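Local coordinates for protein nodulation fucosyltransferase NodZ (Bradyrhizobium sp., PDB 2HHC) that belongs to the NodZ family of nodulation fucosyltransferases, in the GT-B clan, whose fold has two Rossmann-like domains facing each other across a cleft, at residues F84-W89 against D109-L114; M203-A208 against T279-P284; Y272-C277 against A288-A293. All coordinates share one frame; numbering follows the deposited sequence.

Contact 1 packs a strand of a different sheet against its helix, and its centre is about 38 Å from that of contact 2. Contacts 2 and 3 are neighbours in the fold: contact 2 packs helix 192-209 on strand 279-283, and contact 3 joins the segments before and after that strand in the chain. The two touch where Val280 packs against Leu274 and Ala293 and where Arg282 NE is hydrogen-bonded to Thr290 OG1. Contact 2 is buried and its side-chain contacts are all aliphatic. Contact 3 is partly buried and adds an aromatic pair. Contact 1 has a buried apolar centre too, but its outer edge is polar, with a glutamate, a water and a phosphate ion.

Contact 1 of 3, residues F84-W89 against D109-L114; sequences FFPRWW and DELTEL. With PO4 (phosphate ion), chain B.
Phe85 and Leu114 meet tip to tip, where the first strand of a beta-alpha-beta unit packs against the helix of the unit. The unit runs through strand 84-85, helix 101-116 and strand 125-128. Leu114 CD2 sits over one face of the Phe85 ring, 4.1 Å from the centroid and 29° off the ring normal, a CH-pi contact. Leu111 reaches the same ring at its edge, with CD2 4.0 Å from Phe85 CE1. The backbone O of Glu110 also lies at this edge, 3.7 Å from Phe85 CZ. CG of Phe85 is anti to the backbone N (chi1 -176°), which sets CG beside the carbonyl carbon. Pro86 continues the contact and follows a cis peptide bond. Its CG meets Leu111 CG at 4.1 Å, and the two side chains cross at about a right angle. Its CB lies 3.4 Å from Glu110 OE1, so the carboxylate borders the apolar patch.

Further out the contact turns polar. One water bridges the segments, accepting from Arg87 N and donating to Glu110 OE1. A phosphate ion, probably from the crystallisation liquor, lies beside the carboxylate of Glu110. Phe85 is placed by backbone hydrogen bonds to Thr125 and Val127. Both Phe85 and Leu111 also touch Ile126, so the third element of the unit closes the core. Trp89 ties the 3-10 turn to the same helix: its NE1 is hydrogen-bonded to Glu107 OE1. The 3-10 turn also binds the phosphate: Trp88 N donates to its O2 over 3.2 Å, with an N-H...O angle of 149°.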
loop_
_atom_site.group_PDB
_atom_site.type_symbol
_atom_site.label_atom_id
_atom_site.label_comp_id
_atom_site.label_asym_id
_atom_site.label_seq_id
_atom_site.Cartn_x
_atom_site.Cartn_y
_atom_site.Cartn_z
ATOM N N PHE A 84 19.779 -19.106 -1.774
ATOM C CA PHE A 84 18.572 -18.297 -1.829
ATOM C C PHE A 84 17.299 -19.144 -1.907
ATOM O O PHE A 84 17.284 -20.266 -2.366
ATOM C CB PHE A 84 18.645 -17.351 -3.048
ATOM C CG PHE A 84 19.881 -16.469 -3.049
ATOM C CD1 PHE A 84 19.938 -15.296 -2.305
ATOM C CD2 PHE A 84 21.022 -16.877 -3.688
ATOM C CE1 PHE A 84 21.099 -14.571 -2.253
ATOM C CE2 PHE A 84 22.182 -16.131 -3.612
ATOM C CZ PHE A 84 22.226 -15.015 -2.929
ATOM N N PHE A 85 16.208 -18.551 -1.450
ATOM C CA PHE A 85 14.856 -19.057 -1.655
ATOM C C PHE A 85 14.017 -17.836 -2.072
ATOM O O PHE A 85 14.139 -16.767 -1.481
ATOM C CB PHE A 85 14.282 -19.617 -0.349
ATOM C CG PHE A 85 12.925 -20.246 -0.508
ATOM C CD1 PHE A 85 11.776 -19.464 -0.503
ATOM C CD2 PHE A 85 12.797 -21.581 -0.721
ATOM C CE1 PHE A 85 10.524 -20.048 -0.707
ATOM C CE2 PHE A 85 11.547 -22.157 -0.893
ATOM C CZ PHE A 85 10.428 -21.388 -0.871
ATOM N N PRO A 86 13.107 -17.963 -3.038
ATOM C CA PRO A 86 12.835 -19.167 -3.843
ATOM C C PRO A 86 14.046 -19.635 -4.667
ATOM O O PRO A 86 15.013 -18.900 -4.865
ATOM C CB PRO A 86 11.702 -18.690 -4.750
ATOM C CG PRO A 86 11.020 -17.624 -3.986
ATOM C CD PRO A 86 12.164 -16.881 -3.353
ATOM N N ARG A 87 13.998 -20.877 -5.109
ATOM C CA ARG A 87 15.178 -21.515 -5.721
ATOM C C ARG A 87 15.626 -20.825 -7.002
ATOM O O ARG A 87 16.801 -20.869 -7.353
ATOM C CB ARG A 87 14.925 -23.008 -5.955
ATOM C CG ARG A 87 14.736 -23.710 -4.635
ATOM C CD ARG A 87 14.662 -25.239 -4.672
ATOM N NE ARG A 87 13.568 -25.709 -3.799
ATOM C CZ ARG A 87 13.407 -25.387 -2.500
ATOM N NH1 ARG A 87 14.271 -24.596 -1.851
ATOM N NH2 ARG A 87 12.363 -25.860 -1.823
ATOM N N TRP A 88 14.687 -20.175 -7.677
ATOM C CA TRP A 88 15.023 -19.403 -8.902
ATOM C C TRP A 88 16.176 -18.445 -8.711
ATOM O O TRP A 88 16.963 -18.263 -9.603
ATOM C CB TRP A 88 13.793 -18.618 -9.331
ATOM C CG TRP A 88 13.888 -17.875 -10.637
ATOM C CD1 TRP A 88 13.515 -18.337 -11.851
ATOM C CD2 TRP A 88 14.264 -16.501 -10.814
ATOM N NE1 TRP A 88 13.656 -17.329 -12.804
ATOM C CE2 TRP A 88 14.160 -16.223 -12.207
ATOM C CE3 TRP A 88 14.732 -15.501 -9.963
ATOM C CZ2 TRP A 88 14.423 -14.948 -12.745
ATOM C CZ3 TRP A 88 15.068 -14.244 -10.538
ATOM C CH2 TRP A 88 14.889 -13.994 -11.898
ATOM N N TRP A 89 16.306 -17.887 -7.519
ATOM C CA TRP A 89 17.307 -16.894 -7.197
ATOM C C TRP A 89 18.700 -17.470 -7.089
ATOM O O TRP A 89 19.663 -16.703 -6.948
ATOM C CB TRP A 89 16.917 -16.111 -5.921
ATOM C CG TRP A 89 15.718 -15.230 -6.240
ATOM C CD1 TRP A 89 14.396 -15.565 -6.210
ATOM C CD2 TRP A 89 15.783 -13.887 -6.747
ATOM N NE1 TRP A 89 13.638 -14.513 -6.646
ATOM C CE2 TRP A 89 14.456 -13.473 -6.984
ATOM C CE3 TRP A 89 16.820 -13.000 -6.995
ATOM C CZ2 TRP A 89 14.146 -12.208 -7.494
ATOM C CZ3 TRP A 89 16.509 -11.743 -7.475
ATOM C CH2 TRP A 89 15.184 -11.351 -7.718
ATOM N N ASP A 109 3.458 -18.295 -4.560
ATOM C CA ASP A 109 2.933 -19.534 -4.002
ATOM C C ASP A 109 3.977 -20.272 -3.174
ATOM O O ASP A 109 3.654 -20.826 -2.123
ATOM C CB ASP A 109 2.444 -20.428 -5.096
ATOM C CG ASP A 109 1.226 -19.870 -5.811
ATOM O OD1 ASP A 109 0.606 -18.915 -5.299
ATOM O OD2 ASP A 109 0.898 -20.423 -6.881
ATOM N N GLU A 110 5.217 -20.272 -3.647
ATOM C CA GLU A 110 6.319 -20.906 -2.931
ATOM C C GLU A 110 6.555 -20.207 -1.602
ATOM O O GLU A 110 6.767 -20.860 -0.576
ATOM C CB GLU A 110 7.579 -20.876 -3.804
ATOM C CG GLU A 110 7.466 -21.828 -4.950
ATOM C CD GLU A 110 8.462 -21.673 -6.052
ATOM O OE1 GLU A 110 9.410 -20.938 -5.913
ATOM O OE2 GLU A 110 8.312 -22.386 -7.076
ATOM N N LEU A 111 6.496 -18.891 -1.598
ATOM C CA LEU A 111 6.690 -18.129 -0.357
ATOM C C LEU A 111 5.531 -18.362 0.623
ATOM O O LEU A 111 5.731 -18.478 1.820
ATOM C CB LEU A 111 6.814 -16.648 -0.680
ATOM C CG LEU A 111 8.134 -16.225 -1.355
ATOM C CD1 LEU A 111 7.954 -14.858 -1.963
ATOM C CD2 LEU A 111 9.297 -16.230 -0.332
ATOM N N THR A 112 4.321 -18.458 0.079
ATOM C CA THR A 112 3.126 -18.677 0.886
ATOM C C THR A 112 3.258 -19.999 1.633
ATOM O O THR A 112 3.062 -20.050 2.857
ATOM C CB THR A 112 1.875 -18.642 -0.007
ATOM O OG1 THR A 112 1.762 -17.336 -0.567
ATOM C CG2 THR A 112 0.624 -18.894 0.801
ATOM N N GLU A 113 3.656 -21.038 0.913
ATOM C CA GLU A 113 3.887 -22.369 1.512
ATOM C C GLU A 113 5.003 -22.256 2.556
ATOM O O GLU A 113 4.893 -22.777 3.663
ATOM C CB GLU A 113 4.206 -23.372 0.415
ATOM C CG GLU A 113 4.611 -24.761 0.904
ATOM C CD GLU A 113 4.922 -25.729 -0.237
ATOM O OE1 GLU A 113 5.624 -25.322 -1.208
ATOM O OE2 GLU A 113 4.531 -26.918 -0.143
ATOM N N LEU A 114 6.080 -21.558 2.252
ATOM C CA LEU A 114 7.167 -21.441 3.209
ATOM C C LEU A 114 6.701 -20.768 4.484
ATOM O O LEU A 114 7.039 -21.206 5.584
ATOM C CB LEU A 114 8.345 -20.673 2.612
ATOM C CG LEU A 114 9.485 -20.501 3.599
ATOM C CD1 LEU A 114 10.071 -21.877 3.967
ATOM C CD2 LEU A 114 10.519 -19.560 2.988
HETATM P P PO4 B . 11.391 -21.929 -8.783
HETATM O O1 PO4 B . 10.009 -22.048 -9.437
HETATM O O2 PO4 B . 11.518 -20.761 -7.731
HETATM O O3 PO4 B . 11.681 -23.267 -8.148
HETATM O O4 PO4 B . 12.387 -21.763 -9.915
HETATM O O HOH W 1 11.514 -22.428 -4.489
#

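Contact 2 of 3, residues M203-A208 against T279-P284; sequences MAIRKA and TVIRFP
Ile281 of strand 279-283 fits between Ala204, Ile205 and Ala208 of helix 192-209. This is helix-on-sheet packing within the second Rossmann-like domain. Helix and strand segments run nearly antiparallel, at 164°, and their axes come within 9.4 Å.

The tight part is built around the two branches of Ile281. CG2 meets Ala204 CB at 3.8 Å. The longer branch reaches the helix backbone. With chi2 near extended (164°), its CD1 comes 3.5 Å from the backbone O of Ala204. That oxygen accepts the helical bond from Ala208 N, and the methyl packs beside it. The same CD1 lies 3.9 Å from Ile205 CG1, with the two isoleucines crossing at about a right angle, and 3.9 Å from Ala208 CB. One turn further along the helix, Ala208 CB meets the methyl CG2 of Thr279 at 4.1 Å.

The Phe283 end is looser. Phe283 points its CB toward the helix, yet Phe283 CD2 stays 5.9 Å from Ala204 CB. On the far side of the helix Arg206 points away and is exposed to solvent. Lys207 also sends its end away from strand 279-283, and it packs on Leu311 and Met313 of strand 311-315.

Tyr213 OH ties the elements together at the Thr279 end, bonding to both Thr279 OG1 and Ala208 O. Strand 279-283 pairs with 170-176 on one side and 299-303 on the other. The helix runs over this part of the sheet: Ile205 touches Val174, Ala208 touches Ile172 and Ile301, and Leu311 of strand 311-315 meets Ala204.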
loop_
_atom_site.group_PDB
_atom_site.type_symbol
_atom_site.label_atom_id
_atom_site.label_comp_id
_atom_site.label_asym_id
_atom_site.label_seq_id
_atom_site.Cartn_x
_atom_site.Cartn_y
_atom_site.Cartn_z
ATOM N N MET A 203 -24.229 6.078 -6.365
ATOM C CA MET A 203 -25.046 5.279 -5.444
ATOM C C MET A 203 -24.329 5.044 -4.112
ATOM O O MET A 203 -24.950 5.116 -3.043
ATOM C CB MET A 203 -25.324 3.874 -6.025
ATOM C CG MET A 203 -25.850 3.781 -7.447
ATOM S SD MET A 203 -26.270 2.055 -7.773
ATOM C CE MET A 203 -25.287 1.492 -9.125
ATOM N N ALA A 204 -23.035 4.740 -4.166
ATOM C CA ALA A 204 -22.242 4.533 -2.950
ATOM C C ALA A 204 -22.185 5.811 -2.132
ATOM O O ALA A 204 -22.309 5.763 -0.904
ATOM C CB ALA A 204 -20.844 4.051 -3.282
ATOM N N ILE A 205 -21.968 6.960 -2.789
ATOM C CA ILE A 205 -21.918 8.225 -2.063
ATOM C C ILE A 205 -23.255 8.553 -1.406
ATOM O O ILE A 205 -23.296 8.959 -0.257
ATOM C CB ILE A 205 -21.384 9.369 -2.965
ATOM C CG1 ILE A 205 -19.914 9.129 -3.364
ATOM C CG2 ILE A 205 -21.486 10.726 -2.264
ATOM C CD1 ILE A 205 -19.451 10.052 -4.453
ATOM N N ARG A 206 -24.357 8.349 -2.126
ATOM C CA ARG A 206 -25.690 8.570 -1.558
ATOM C C ARG A 206 -25.889 7.691 -0.300
ATOM O O ARG A 206 -26.419 8.174 0.721
ATOM C CB ARG A 206 -26.775 8.345 -2.620
ATOM C CG ARG A 206 -26.691 9.390 -3.723
ATOM C CD ARG A 206 -27.675 9.246 -4.865
ATOM N NE ARG A 206 -27.392 10.306 -5.854
ATOM C CZ ARG A 206 -27.157 10.154 -7.151
ATOM N NH1 ARG A 206 -27.308 8.970 -7.755
ATOM N NH2 ARG A 206 -26.839 11.228 -7.868
ATOM N N LYS A 207 -25.467 6.425 -0.377
ATOM C CA LYS A 207 -25.589 5.489 0.747
ATOM C C LYS A 207 -24.801 5.979 1.931
ATOM O O LYS A 207 -25.310 6.013 3.066
ATOM C CB LYS A 207 -25.195 4.055 0.330
ATOM C CG LYS A 207 -25.101 3.016 1.500
ATOM C CD LYS A 207 -24.798 1.634 0.914
ATOM C CE LYS A 207 -24.615 0.538 1.976
ATOM N NZ LYS A 207 -25.878 0.157 2.633
ATOM N N ALA A 208 -23.571 6.393 1.685
ATOM C CA ALA A 208 -22.713 6.901 2.738
ATOM C C ALA A 208 -23.287 8.163 3.369
ATOM O O ALA A 208 -23.210 8.343 4.597
ATOM C CB ALA A 208 -21.316 7.203 2.178
ATOM N N THR A 279 -16.060 7.389 7.048
ATOM C CA THR A 279 -16.548 6.344 6.200
ATOM C C THR A 279 -15.667 6.382 4.961
ATOM O O THR A 279 -15.313 7.482 4.497
ATOM C CB THR A 279 -17.996 6.624 5.764
ATOM O OG1 THR A 279 -18.837 6.551 6.902
ATOM C CG2 THR A 279 -18.477 5.613 4.695
ATOM N N VAL A 280 -15.303 5.217 4.457
ATOM C CA VAL A 280 -14.555 5.131 3.191
ATOM C C VAL A 280 -15.264 4.203 2.223
ATOM O O VAL A 280 -15.677 3.095 2.543
ATOM C CB VAL A 280 -13.099 4.676 3.387
ATOM C CG1 VAL A 280 -12.376 4.556 2.037
ATOM C CG2 VAL A 280 -12.360 5.722 4.143
ATOM N N ILE A 281 -15.401 4.712 0.993
ATOM C CA ILE A 281 -15.939 3.988 -0.147
ATOM C C ILE A 281 -14.753 3.490 -0.977
ATOM O O ILE A 281 -13.903 4.279 -1.408
ATOM C CB ILE A 281 -16.849 4.895 -1.015
ATOM C CG1 ILE A 281 -18.122 5.263 -0.239
ATOM C CG2 ILE A 281 -17.169 4.180 -2.310
ATOM C CD1 ILE A 281 -18.879 6.391 -0.791
ATOM N N ARG A 282 -14.687 2.183 -1.153
ATOM C CA ARG A 282 -13.585 1.502 -1.872
ATOM C C ARG A 282 -14.071 1.048 -3.245
ATOM O O ARG A 282 -14.764 0.037 -3.389
ATOM C CB ARG A 282 -13.129 0.278 -1.082
ATOM C CG ARG A 282 -12.662 0.555 0.344
ATOM C CD ARG A 282 -12.158 -0.662 1.002
ATOM N NE ARG A 282 -10.809 -1.020 0.542
ATOM C CZ ARG A 282 -10.181 -2.149 0.838
ATOM N NH1 ARG A 282 -10.755 -3.080 1.580
ATOM N NH2 ARG A 282 -8.944 -2.341 0.401
ATOM N N PHE A 283 -13.658 1.773 -4.280
ATOM C CA PHE A 283 -14.076 1.474 -5.635
ATOM C C PHE A 283 -12.806 1.256 -6.500
ATOM O O PHE A 283 -12.258 2.199 -7.062
ATOM C CB PHE A 283 -14.959 2.636 -6.134
ATOM C CG PHE A 283 -15.770 2.318 -7.303
ATOM C CD1 PHE A 283 -15.243 2.506 -8.581
ATOM C CD2 PHE A 283 -17.056 1.800 -7.167
ATOM C CE1 PHE A 283 -15.998 2.218 -9.709
ATOM C CE2 PHE A 283 -17.821 1.497 -8.290
ATOM C CZ PHE A 283 -17.305 1.701 -9.565
ATOM N N PRO A 284 -12.273 -0.009 -6.552
ATOM C CA PRO A 284 -12.801 -1.286 -6.007
ATOM C C PRO A 284 -12.221 -1.605 -4.632
ATOM O O PRO A 284 -11.176 -1.119 -4.246
ATOM C CB PRO A 284 -12.332 -2.297 -7.053
ATOM C CG PRO A 284 -11.126 -1.669 -7.661
ATOM C CD PRO A 284 -11.285 -0.168 -7.600
#

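Contact 3 of 3, residues Y272-C277 against A288-A293; sequences YLLARC and AFTRYA
The backbones of Ala275 and Ala293 come together at 3.9 Å between CA atoms, where a type I beta turn from Leu274 to Cys277 passes the start of helix 291-296. Helix 291-296 is the crossover of the beta-alpha-beta unit 279-283, 291-296, 299-303 in the Rossmann-like domain, and the contact sets its start against that turn.

Tyr292 carries much of the contact. Its CG is anti to the backbone N (chi1 -173°), and the ring lies against the turn. Ala275 CB lies over one face of this ring, 4.0 Å from the centroid, a CH-pi contact. The edge of Tyr292 points at the face of Tyr272 in an edge-to-face pair, with centroids 5.1 Å apart and planes at 60°. Phe145 stacks on Tyr292 from outside the contact.

Leu274 fills the other half. Its CB is 4.1 Å from Ala293 CB, and its CD1 approaches the edge of the Phe289 ring, 3.8 Å from CE1. Thr290, at the N-cap position, makes no capping bond with its side chain. Its OG1 is hydrogen-bonded to Arg282 NE, while its CG2 lies 4.0 Å from Leu274 CD1.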
loop_
_atom_site.group_PDB
_atom_site.type_symbol
_atom_site.label_atom_id
_atom_site.label_comp_id
_atom_site.label_asym_id
_atom_site.label_seq_id
_atom_site.Cartn_x
_atom_site.Cartn_y
_atom_site.Cartn_z
ATOM N N TYR A 272 -3.054 8.176 3.311
ATOM C CA TYR A 272 -3.072 8.481 4.723
ATOM C C TYR A 272 -4.282 9.326 5.130
ATOM O O TYR A 272 -4.870 9.095 6.184
ATOM C CB TYR A 272 -1.722 9.118 5.092
ATOM C CG TYR A 272 -0.612 8.124 5.349
ATOM C CD1 TYR A 272 -0.001 7.404 4.345
ATOM C CD2 TYR A 272 -0.107 7.923 6.644
ATOM C CE1 TYR A 272 0.983 6.515 4.580
ATOM C CE2 TYR A 272 0.895 7.051 6.865
ATOM C CZ TYR A 272 1.470 6.337 5.867
ATOM O OH TYR A 272 2.506 5.437 6.090
ATOM N N LEU A 273 -4.707 10.280 4.302
ATOM C CA LEU A 273 -5.891 11.050 4.622
ATOM C C LEU A 273 -7.159 10.190 4.549
ATOM O O LEU A 273 -8.058 10.359 5.333
ATOM C CB LEU A 273 -5.990 12.259 3.738
ATOM C CG LEU A 273 -5.084 13.456 4.086
ATOM C CD1 LEU A 273 -5.186 14.455 3.020
ATOM C CD2 LEU A 273 -5.451 14.035 5.467
ATOM N N LEU A 274 -7.238 9.256 3.624
ATOM C CA LEU A 274 -8.363 8.336 3.594
ATOM C C LEU A 274 -8.513 7.611 4.930
ATOM O O LEU A 274 -9.660 7.346 5.392
ATOM C CB LEU A 274 -8.250 7.345 2.438
ATOM C CG LEU A 274 -8.545 7.886 1.055
ATOM C CD1 LEU A 274 -8.065 6.982 -0.037
ATOM C CD2 LEU A 274 -10.070 8.125 0.857
ATOM N N ALA A 275 -7.406 7.282 5.579
ATOM C CA ALA A 275 -7.459 6.576 6.864
ATOM C C ALA A 275 -7.957 7.413 8.044
ATOM O O ALA A 275 -8.146 6.893 9.141
ATOM C CB ALA A 275 -6.114 5.979 7.184
ATOM N N ARG A 276 -8.156 8.700 7.795
ATOM C CA ARG A 276 -8.691 9.666 8.756
ATOM C C ARG A 276 -10.182 9.932 8.596
ATOM O O ARG A 276 -10.791 10.738 9.321
ATOM C CB ARG A 276 -7.963 11.017 8.602
ATOM C CG ARG A 276 -6.412 11.037 8.757
ATOM C CD ARG A 276 -5.884 10.898 10.193
ATOM N NE ARG A 276 -5.995 12.132 10.983
ATOM C CZ ARG A 276 -5.150 13.171 10.941
ATOM N NH1 ARG A 276 -4.135 13.232 10.062
ATOM N NH2 ARG A 276 -5.380 14.202 11.734
ATOM N N CYS A 277 -10.775 9.318 7.590
ATOM C CA CYS A 277 -12.202 9.530 7.306
ATOM C C CYS A 277 -13.105 8.726 8.237
ATOM O O CYS A 277 -12.673 7.812 8.923
ATOM C CB CYS A 277 -12.477 9.156 5.861
ATOM S SG CYS A 277 -11.663 10.218 4.652
ATOM N N ALA A 288 -5.329 -2.260 -2.933
ATOM C CA ALA A 288 -4.576 -2.082 -1.684
ATOM C C ALA A 288 -4.403 -0.601 -1.342
ATOM O O ALA A 288 -3.958 -0.225 -0.229
ATOM C CB ALA A 288 -3.247 -2.743 -1.769
ATOM N N PHE A 289 -4.714 0.339 -2.249
ATOM C CA PHE A 289 -4.667 1.790 -1.941
ATOM C C PHE A 289 -5.454 2.144 -0.667
ATOM O O PHE A 289 -4.990 2.961 0.137
ATOM C CB PHE A 289 -5.144 2.615 -3.183
ATOM C CG PHE A 289 -4.849 4.094 -3.157
ATOM C CD1 PHE A 289 -5.706 4.981 -2.687
ATOM C CD2 PHE A 289 -3.728 4.579 -3.811
ATOM C CE1 PHE A 289 -5.452 6.343 -2.684
ATOM C CE2 PHE A 289 -3.479 5.958 -3.874
ATOM C CZ PHE A 289 -4.364 6.821 -3.317
ATOM N N THR A 290 -6.608 1.528 -0.504
ATOM C CA THR A 290 -7.462 1.757 0.629
ATOM C C THR A 290 -7.349 0.717 1.711
ATOM O O THR A 290 -8.185 0.656 2.605
ATOM C CB THR A 290 -8.898 1.779 0.133
ATOM O OG1 THR A 290 -9.154 0.693 -0.776
ATOM C CG2 THR A 290 -9.203 3.176 -0.571
ATOM N N ARG A 291 -6.328 -0.120 1.694
ATOM C CA ARG A 291 -6.158 -1.119 2.780
ATOM C C ARG A 291 -5.895 -0.395 4.106
ATOM O O ARG A 291 -6.467 -0.815 5.107
ATOM C CB ARG A 291 -5.030 -2.113 2.448
ATOM C CG ARG A 291 -4.830 -3.170 3.489
ATOM C CD ARG A 291 -6.037 -3.952 3.843
ATOM N NE ARG A 291 -5.705 -5.039 4.767
ATOM C CZ ARG A 291 -6.527 -5.984 5.202
ATOM N NH1 ARG A 291 -7.801 -6.028 4.760
ATOM N NH2 ARG A 291 -6.136 -6.854 6.088
ATOM N N TYR A 292 -5.029 0.601 4.142
ATOM C CA TYR A 292 -4.743 1.338 5.401
ATOM C C TYR A 292 -6.061 1.903 5.930
ATOM O O TYR A 292 -6.419 1.668 7.087
ATOM C CB TYR A 292 -3.727 2.413 5.141
ATOM C CG TYR A 292 -3.237 3.129 6.368
ATOM C CD1 TYR A 292 -3.064 2.454 7.540
ATOM C CD2 TYR A 292 -2.971 4.472 6.324
ATOM C CE1 TYR A 292 -2.554 3.109 8.665
ATOM C CE2 TYR A 292 -2.477 5.116 7.420
ATOM C CZ TYR A 292 -2.266 4.416 8.570
ATOM O OH TYR A 292 -1.769 5.135 9.702
ATOM N N ALA A 293 -6.829 2.539 5.080
ATOM C CA ALA A 293 -8.169 3.038 5.499
ATOM C C ALA A 293 -9.086 1.909 6.007
ATOM O O ALA A 293 -9.748 2.027 7.059
ATOM C CB ALA A 293 -8.805 3.776 4.391
#